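Local coordinates for gram-negative insecticidal protein (Chromobacterium piscinae, PDB 6FBM) that is an insecticidal protein of the MACPF and beta-tripod families that probably acts by forming pores in target membranes, at residues Val455-Gly460 / Asp466-Gln471. Sequence-based numbering, arbitrary orientation.
Sequences VWWDKG and DVSLWQ
L469 and the pair V455–W456 exchange two backbone hydrogen bonds, V455 N to L469 O and L469 N to W456 O, both 2.8 Å and nearly straight. Beyond W457, D458 carries the pairing on with its own atoms. Its backbone N reaches V467 O at 3.2 Å over a more bent path (145°), while its side chain takes the place of a backbone acceptor: OD1 receives V467 N at 3.1 Å. That N-H comes from above the carboxylate plane. A chi1 of 78° sets the carboxylate of D458 between its own backbone N and carbonyl carbon, turned back toward V467. D458 OD1 also lies 4.2 Å from D466 OD1, a proximity of like charges that the bonds from V467 N and the Y489 hydroxyl probably ease.

The two faces of the hairpin differ. On one, the six-membered part of the W456 indole meets two aliphatic groups: L469 CG lies at its edge, near the ring plane, 4.0 Å from W456 CE3, and the two side chains run alongside each other, while V467 CG1 comes in obliquely, 3.7 Å from CZ3 of W456. The other face carries W457 and S468, a non-hydrogen-bonded pair; S468 OG lies in the plane of the W457 ring at its edge, 3.5 Å from CE3, and hydrogen-bonds to N488 O. R454 makes a cation-pi contact with W457.

D332 and L341, both in loops, pack on W456. The two segments belong to an antiparallel beta hairpin of strands 450-457 and 468-473, within the region related to Vps62; strand 484-486 completes the three-stranded sheet by pairing with 468-473, leaving 450-457 as its other outer strand.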
ATOM      1  N   VAL A 455     -84.437 -13.179 -13.467  1.00 15.61           N
ATOM      2  CA  VAL A 455     -84.585 -12.083 -14.405  1.00 15.71           C
ATOM      3  C   VAL A 455     -85.465 -12.491 -15.564  1.00 15.84           C
ATOM      4  O   VAL A 455     -86.321 -11.715 -15.989  1.00 15.18           O
ATOM      5  CB  VAL A 455     -83.223 -11.634 -14.954  1.00 16.11           C
ATOM      6  CG1 VAL A 455     -83.388 -10.492 -15.972  1.00 16.96           C
ATOM      7  CG2 VAL A 455     -82.306 -11.211 -13.800  1.00 15.89           C
ATOM      8  N   TRP A 456     -85.245 -13.711 -16.077  1.00 15.57           N
ATOM      9  CA  TRP A 456     -85.788 -14.143 -17.373  1.00 15.04           C
ATOM     10  C   TRP A 456     -85.500 -15.633 -17.613  1.00 16.70           C
ATOM     11  O   TRP A 456     -84.616 -16.207 -16.985  1.00 17.08           O
ATOM     12  CB  TRP A 456     -85.139 -13.317 -18.466  1.00 13.97           C
ATOM     13  CG  TRP A 456     -85.555 -13.576 -19.879  1.00 13.79           C
ATOM     14  CD1 TRP A 456     -86.574 -12.989 -20.534  1.00 13.12           C
ATOM     15  CD2 TRP A 456     -84.911 -14.433 -20.832  1.00 13.12           C
ATOM     16  NE1 TRP A 456     -86.627 -13.419 -21.829  1.00 13.02           N
ATOM     17  CE2 TRP A 456     -85.612 -14.310 -22.040  1.00 12.80           C
ATOM     18  CE3 TRP A 456     -83.807 -15.283 -20.776  1.00 13.51           C
ATOM     19  CZ2 TRP A 456     -85.258 -15.011 -23.194  1.00 12.57           C
ATOM     20  CZ3 TRP A 456     -83.450 -15.979 -21.940  1.00 13.36           C
ATOM     21  CH2 TRP A 456     -84.176 -15.835 -23.121  1.00 12.93           C
ATOM     22  N   TRP A 457     -86.312 -16.248 -18.464  1.00 17.89           N
ATOM     23  CA  TRP A 457     -86.056 -17.569 -19.037  1.00 19.38           C
ATOM     24  C   TRP A 457     -86.591 -17.573 -20.460  1.00 20.01           C
ATOM     25  O   TRP A 457     -87.350 -16.682 -20.848  1.00 20.96           O
ATOM     26  CB  TRP A 457     -86.681 -18.740 -18.242  1.00 20.60           C
ATOM     27  CG  TRP A 457     -88.074 -18.528 -17.689  1.00 21.23           C
ATOM     28  CD1 TRP A 457     -89.080 -17.763 -18.222  1.00 21.70           C
ATOM     29  CD2 TRP A 457     -88.620 -19.122 -16.500  1.00 23.30           C
ATOM     30  NE1 TRP A 457     -90.194 -17.812 -17.427  1.00 22.64           N
ATOM     31  CE2 TRP A 457     -89.948 -18.640 -16.362  1.00 23.46           C
ATOM     32  CE3 TRP A 457     -88.119 -20.013 -15.534  1.00 22.03           C
ATOM     33  CZ2 TRP A 457     -90.778 -19.020 -15.298  1.00 22.55           C
ATOM     34  CZ3 TRP A 457     -88.933 -20.374 -14.480  1.00 22.39           C
ATOM     35  CH2 TRP A 457     -90.251 -19.874 -14.362  1.00 22.64           C
ATOM     36  N   ASP A 458     -86.199 -18.577 -21.233  1.00 19.20           N
ATOM     37  CA  ASP A 458     -86.494 -18.595 -22.657  1.00 18.05           C
ATOM     38  C   ASP A 458     -87.807 -19.259 -23.013  1.00 18.03           C
ATOM     39  O   ASP A 458     -88.127 -19.360 -24.188  1.00 18.10           O
ATOM     40  CB  ASP A 458     -85.344 -19.275 -23.427  1.00 19.20           C
ATOM     41  CG  ASP A 458     -85.378 -20.796 -23.337  1.00 18.48           C
ATOM     42  OD1 ASP A 458     -85.409 -21.313 -22.210  1.00 19.89           O
ATOM     43  OD2 ASP A 458     -85.346 -21.460 -24.374  1.00 17.32           O
ATOM     44  N   LYS A 459     -88.579 -19.731 -22.027  1.00 19.58           N
ATOM     45  CA  LYS A 459     -89.756 -20.545 -22.351  1.00 19.08           C
ATOM     46  C   LYS A 459     -90.760 -19.762 -23.212  1.00 19.01           C
ATOM     47  O   LYS A 459     -91.000 -18.575 -22.988  1.00 17.77           O
ATOM     48  CB  LYS A 459     -90.356 -21.218 -21.129  1.00 19.31           C
ATOM     49  CG  LYS A 459     -91.076 -20.329 -20.152  1.00 19.41           C
ATOM     50  CD  LYS A 459     -90.764 -20.735 -18.689  1.00 18.71           C
ATOM     51  CE  LYS A 459     -91.120 -22.141 -18.290  1.00 18.54           C
ATOM     52  NZ  LYS A 459     -91.348 -22.221 -16.789  1.00 17.55           N
ATOM     53  N   GLY A 460     -91.268 -20.451 -24.233  1.00 19.76           N
ATOM     54  CA  GLY A 460     -91.986 -19.835 -25.338  1.00 21.73           C
ATOM     55  C   GLY A 460     -91.186 -19.800 -26.627  1.00 23.56           C
ATOM     56  O   GLY A 460     -91.771 -19.840 -27.714  1.00 22.16           O
ATOM     57  N   ASP A 466     -82.641 -25.071 -22.700  1.00 26.58           N
ATOM     58  CA  ASP A 466     -83.353 -24.130 -21.857  1.00 26.49           C
ATOM     59  C   ASP A 466     -82.362 -23.285 -21.059  1.00 25.61           C
ATOM     60  O   ASP A 466     -81.218 -23.687 -20.833  1.00 25.77           O
ATOM     61  CB  ASP A 466     -84.257 -24.902 -20.890  1.00 29.05           C
ATOM     62  CG  ASP A 466     -85.316 -25.746 -21.593  1.00 28.77           C
ATOM     63  OD1 ASP A 466     -85.645 -25.487 -22.791  1.00 30.65           O
ATOM     64  OD2 ASP A 466     -85.837 -26.643 -20.892  1.00 28.72           O
ATOM     65  N   VAL A 467     -82.812 -22.095 -20.653  1.00 24.60           N
ATOM     66  CA  VAL A 467     -82.022 -21.229 -19.771  1.00 20.78           C
ATOM     67  C   VAL A 467     -82.904 -20.344 -18.932  1.00 18.20           C
ATOM     68  O   VAL A 467     -83.963 -19.923 -19.377  1.00 16.38           O
ATOM     69  CB  VAL A 467     -81.024 -20.358 -20.572  1.00 20.34           C
ATOM     70  CG1 VAL A 467     -81.731 -19.250 -21.350  1.00 20.17           C
ATOM     71  CG2 VAL A 467     -79.936 -19.800 -19.668  1.00 19.57           C
ATOM     72  N   SER A 468     -82.441 -20.085 -17.714  1.00 17.39           N
ATOM     73  CA  SER A 468     -83.021 -19.096 -16.818  1.00 16.86           C
ATOM     74  C   SER A 468     -81.885 -18.248 -16.230  1.00 16.75           C
ATOM     75  O   SER A 468     -80.868 -18.788 -15.801  1.00 16.97           O
ATOM     76  CB  SER A 468     -83.794 -19.777 -15.683  1.00 17.10           C
ATOM     77  OG  SER A 468     -84.729 -20.718 -16.180  1.00 17.49           O
ATOM     78  N   LEU A 469     -82.082 -16.934 -16.200  1.00 16.00           N
ATOM     79  CA  LEU A 469     -81.104 -15.999 -15.667  1.00 16.13           C
ATOM     80  C   LEU A 469     -81.473 -15.643 -14.231  1.00 15.60           C
ATOM     81  O   LEU A 469     -82.552 -15.128 -13.965  1.00 15.34           O
ATOM     82  CB  LEU A 469     -81.045 -14.740 -16.532  1.00 15.63           C
ATOM     83  CG  LEU A 469     -80.921 -14.970 -18.026  1.00 15.79           C
ATOM     84  CD1 LEU A 469     -80.793 -13.625 -18.710  1.00 16.50           C
ATOM     85  CD2 LEU A 469     -79.749 -15.877 -18.389  1.00 15.38           C
ATOM     86  N   TRP A 470     -80.546 -15.911 -13.323  1.00 15.49           N
ATOM     87  CA  TRP A 470     -80.737 -15.748 -11.897  1.00 15.29           C
ATOM     88  C   TRP A 470     -79.666 -14.824 -11.329  1.00 16.02           C
ATOM     89  O   TRP A 470     -78.548 -14.772 -11.843  1.00 16.88           O
ATOM     90  CB  TRP A 470     -80.635 -17.122 -11.220  1.00 15.13           C
ATOM     91  CG  TRP A 470     -81.793 -18.034 -11.506  1.00 15.48           C
ATOM     92  CD1 TRP A 470     -81.874 -18.993 -12.489  1.00 15.96           C
ATOM     93  CD2 TRP A 470     -83.042 -18.076 -10.811  1.00 15.72           C
ATOM     94  NE1 TRP A 470     -83.092 -19.620 -12.437  1.00 16.12           N
ATOM     95  CE2 TRP A 470     -83.828 -19.075 -11.417  1.00 16.22           C
ATOM     96  CE3 TRP A 470     -83.577 -17.359  -9.737  1.00 16.32           C
ATOM     97  CZ2 TRP A 470     -85.131 -19.372 -10.983  1.00 16.20           C
ATOM     98  CZ3 TRP A 470     -84.870 -17.674  -9.282  1.00 16.56           C
ATOM     99  CH2 TRP A 470     -85.628 -18.672  -9.913  1.00 16.32           C
ATOM    100  N   GLN A 471     -80.000 -14.154 -10.231  1.00 16.51           N
ATOM    101  CA  GLN A 471     -79.078 -13.264  -9.531  1.00 16.97           C
ATOM    102  C   GLN A 471     -78.301 -14.081  -8.504  1.00 17.89           C
ATOM    103  O   GLN A 471     -78.903 -14.643  -7.573  1.00 18.17           O
ATOM    104  CB  GLN A 471     -79.869 -12.171  -8.805  1.00 17.15           C
ATOM    105  CG  GLN A 471     -79.037 -11.084  -8.139  1.00 17.36           C
ATOM    106  CD  GLN A 471     -79.676 -10.451  -6.892  1.00 17.42           C
ATOM    107  OE1 GLN A 471     -80.692 -10.913  -6.370  1.00 17.83           O
ATOM    108  NE2 GLN A 471     -79.038  -9.440  -6.380  1.00 16.52           N
TER